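Local coordinates for Lmo2125 protein (Listeria monocytogenes serovar 1/2a, PDB 5TU0) that binds maltose and, as a membrane-anchored lipoprotein of the bacterial solute-binding protein 1 family, probably passes the sugar to a membrane transporter for uptake, at residues A[117-122]-A[251-256]. The protein carries 2 engineered substitutions. Residues are numbered along the deposited sequence; the frame is centred on the assembly and turned at random.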
loop_
_atom_site.group_PDB
_atom_site.type_symbol
_atom_site.label_atom_id
_atom_site.label_comp_id
_atom_site.label_asym_id
_atom_site.label_seq_id
_atom_site.Cartn_x
_atom_site.Cartn_y
_atom_site.Cartn_z
ATOM N N VAL A 117 2.460 8.351 -3.077
ATOM C CA VAL A 117 2.270 9.779 -3.218
ATOM C C VAL A 117 3.503 10.369 -3.901
ATOM O O VAL A 117 4.475 9.652 -4.172
ATOM C CB VAL A 117 2.050 10.461 -1.831
ATOM C CG1 VAL A 117 0.785 9.930 -1.156
ATOM C CG2 VAL A 117 3.243 10.260 -0.903
ATOM N N LEU A 118 3.455 11.661 -4.187
ATOM C CA LEU A 118 4.613 12.357 -4.765
ATOM C C LEU A 118 5.263 13.232 -3.684
ATOM O O LEU A 118 4.625 14.161 -3.153
ATOM C CB LEU A 118 4.196 13.260 -5.923
ATOM C CG LEU A 118 5.360 13.981 -6.611
ATOM C CD1 LEU A 118 6.078 13.023 -7.554
ATOM C CD2 LEU A 118 4.909 15.225 -7.360
ATOM N N TYR A 119 6.506 12.921 -3.333
ATOM C CA TYR A 119 7.284 13.760 -2.419
ATOM C C TYR A 119 8.060 14.718 -3.280
ATOM O O TYR A 119 8.521 14.328 -4.352
ATOM C CB TYR A 119 8.305 12.954 -1.629
ATOM C CG TYR A 119 7.724 12.102 -0.543
ATOM C CD1 TYR A 119 7.410 12.656 0.691
ATOM C CD2 TYR A 119 7.535 10.732 -0.727
ATOM C CE1 TYR A 119 6.883 11.880 1.702
ATOM C CE2 TYR A 119 7.027 9.947 0.282
ATOM C CZ TYR A 119 6.697 10.525 1.496
ATOM O OH TYR A 119 6.172 9.763 2.496
ATOM N N TYR A 120 8.197 15.966 -2.841
ATOM C CA TYR A 120 9.022 16.937 -3.589
ATOM C C TYR A 120 9.756 17.824 -2.601
ATOM O O TYR A 120 9.366 17.947 -1.425
ATOM C CB TYR A 120 8.208 17.769 -4.608
ATOM C CG TYR A 120 7.289 18.803 -4.008
ATOM C CD1 TYR A 120 6.059 18.442 -3.472
ATOM C CD2 TYR A 120 7.647 20.159 -3.984
ATOM C CE1 TYR A 120 5.226 19.393 -2.912
ATOM C CE2 TYR A 120 6.809 21.116 -3.429
ATOM C CZ TYR A 120 5.601 20.721 -2.896
ATOM O OH TYR A 120 4.763 21.655 -2.339
ATOM N N ASN A 121 10.828 18.421 -3.081
ATOM C CA ASN A 121 11.666 19.276 -2.265
ATOM C C ASN A 121 11.289 20.739 -2.483
ATOM O O ASN A 121 11.516 21.284 -3.578
ATOM C CB ASN A 121 13.123 19.024 -2.630
ATOM C CG ASN A 121 14.084 19.643 -1.643
ATOM O OD1 ASN A 121 13.775 20.659 -1.002
ATOM N ND2 ASN A 121 15.264 19.046 -1.522
ATOM N N LYS A 122 10.721 21.369 -1.440
ATOM C CA LYS A 122 10.302 22.764 -1.509
ATOM C C LYS A 122 11.469 23.747 -1.690
ATOM O O LYS A 122 11.252 24.898 -2.096
ATOM C CB LYS A 122 9.465 23.155 -0.287
ATOM C CG LYS A 122 8.203 22.330 -0.083
ATOM C CD LYS A 122 7.348 22.942 1.012
ATOM C CE LYS A 122 6.081 22.170 1.247
ATOM N NZ LYS A 122 5.300 22.817 2.329
ATOM N N ILE A 251 15.021 17.585 5.346
ATOM C CA ILE A 251 14.680 18.033 4.000
ATOM C C ILE A 251 13.391 18.824 4.095
ATOM O O ILE A 251 12.439 18.386 4.744
ATOM C CB ILE A 251 14.470 16.820 3.046
ATOM C CG1 ILE A 251 15.790 16.082 2.801
ATOM C CG2 ILE A 251 13.881 17.245 1.704
ATOM C CD1 ILE A 251 16.815 16.884 2.013
ATOM N N ASN A 252 13.355 19.996 3.470
ATOM C CA ASN A 252 12.142 20.818 3.460
ATOM C C ASN A 252 11.216 20.208 2.401
ATOM O O ASN A 252 10.986 20.801 1.337
ATOM C CB ASN A 252 12.488 22.280 3.143
ATOM C CG ASN A 252 11.279 23.196 3.187
ATOM O OD1 ASN A 252 10.224 22.841 3.721
ATOM N ND2 ASN A 252 11.428 24.389 2.625
ATOM N N TYR A 253 10.686 19.023 2.702
ATOM C CA TYR A 253 9.872 18.288 1.734
ATOM C C TYR A 253 8.405 18.684 1.771
ATOM O O TYR A 253 7.885 19.169 2.777
ATOM C CB TYR A 253 10.013 16.751 1.924
ATOM C CG TYR A 253 9.313 16.190 3.150
ATOM C CD1 TYR A 253 7.990 15.779 3.092
ATOM C CD2 TYR A 253 9.972 16.103 4.363
ATOM C CE1 TYR A 253 7.342 15.287 4.214
ATOM C CE2 TYR A 253 9.341 15.621 5.493
ATOM C CZ TYR A 253 8.031 15.214 5.419
ATOM O OH TYR A 253 7.418 14.737 6.549
ATOM N N GLY A 254 7.749 18.488 0.643
ATOM C CA GLY A 254 6.331 18.718 0.510
ATOM C C GLY A 254 5.761 17.434 -0.060
ATOM O O GLY A 254 6.496 16.612 -0.599
ATOM N N VAL A 255 4.457 17.254 0.075
ATOM C CA VAL A 255 3.814 16.051 -0.421
ATOM C C VAL A 255 2.579 16.438 -1.219
ATOM O O VAL A 255 1.826 17.359 -0.833
ATOM C CB VAL A 255 3.412 15.097 0.729
ATOM C CG1 VAL A 255 3.130 13.703 0.187
ATOM C CG2 VAL A 255 4.515 15.026 1.781
ATOM N N ALA A 256 2.354 15.699 -2.302
ATOM C CA ALA A 256 1.219 15.922 -3.171
ATOM C C ALA A 256 0.696 14.625 -3.775
ATOM O O ALA A 256 1.355 13.563 -3.726
ATOM C CB ALA A 256 1.616 16.881 -4.286
#
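Lys122 lies across Asn252 and Gly254, at the end of an antiparallel ladder joining 117-121 to 253-256. Its CB sits 3.2 Å from Asn252 O, which also accepts a hydrogen bond from Lys122 N at 2.8 Å, and faces the amide of Asn252, whose ND2 is hydrogen-bonded to Asp123 OD1. CG stays near the same carbonyl, and CD passes Asn252 OD1. The chain runs extended beyond CG, so that CE reaches Gly254 CA at 3.5 Å and NZ ends in a salt bridge with Glu327; the other carboxylate oxygen of Glu327 accepts a hydrogen bond from Val255 N. Gly254 CA also carries a CH-pi contact, 4.1 Å from the Tyr120 ring centroid. Tyr120 CG stands between its own backbone N and carbonyl carbon (chi1 72°), which swings the ring over the neighbouring strand. Paired backbone hydrogen bonds link Tyr120 with Gly254, and Leu118 with Ala256. In this two-lobed solute-binding fold, strand 117-121 is flanked by 253-256 along one edge and 235-238 along the other, in the lobe that does not hold the N terminus. On the sheet face of Tyr119, Val255 and Tyr253, the Tyr119 ring turns an edge toward the face of Tyr253 in an offset edge-to-face pair, planes at 68°. Tyr119 CD1 comes within 4.0 Å of Tyr253 CD1 and 3.9 Å of Val255 CG2, while its OH hydrogen-bonds to Gly239 O. Val117 CG2 lies over the rim of one Tyr119 face and meets Val255 CG1 at 3.6 Å, and helix 327-336 packs on both valines.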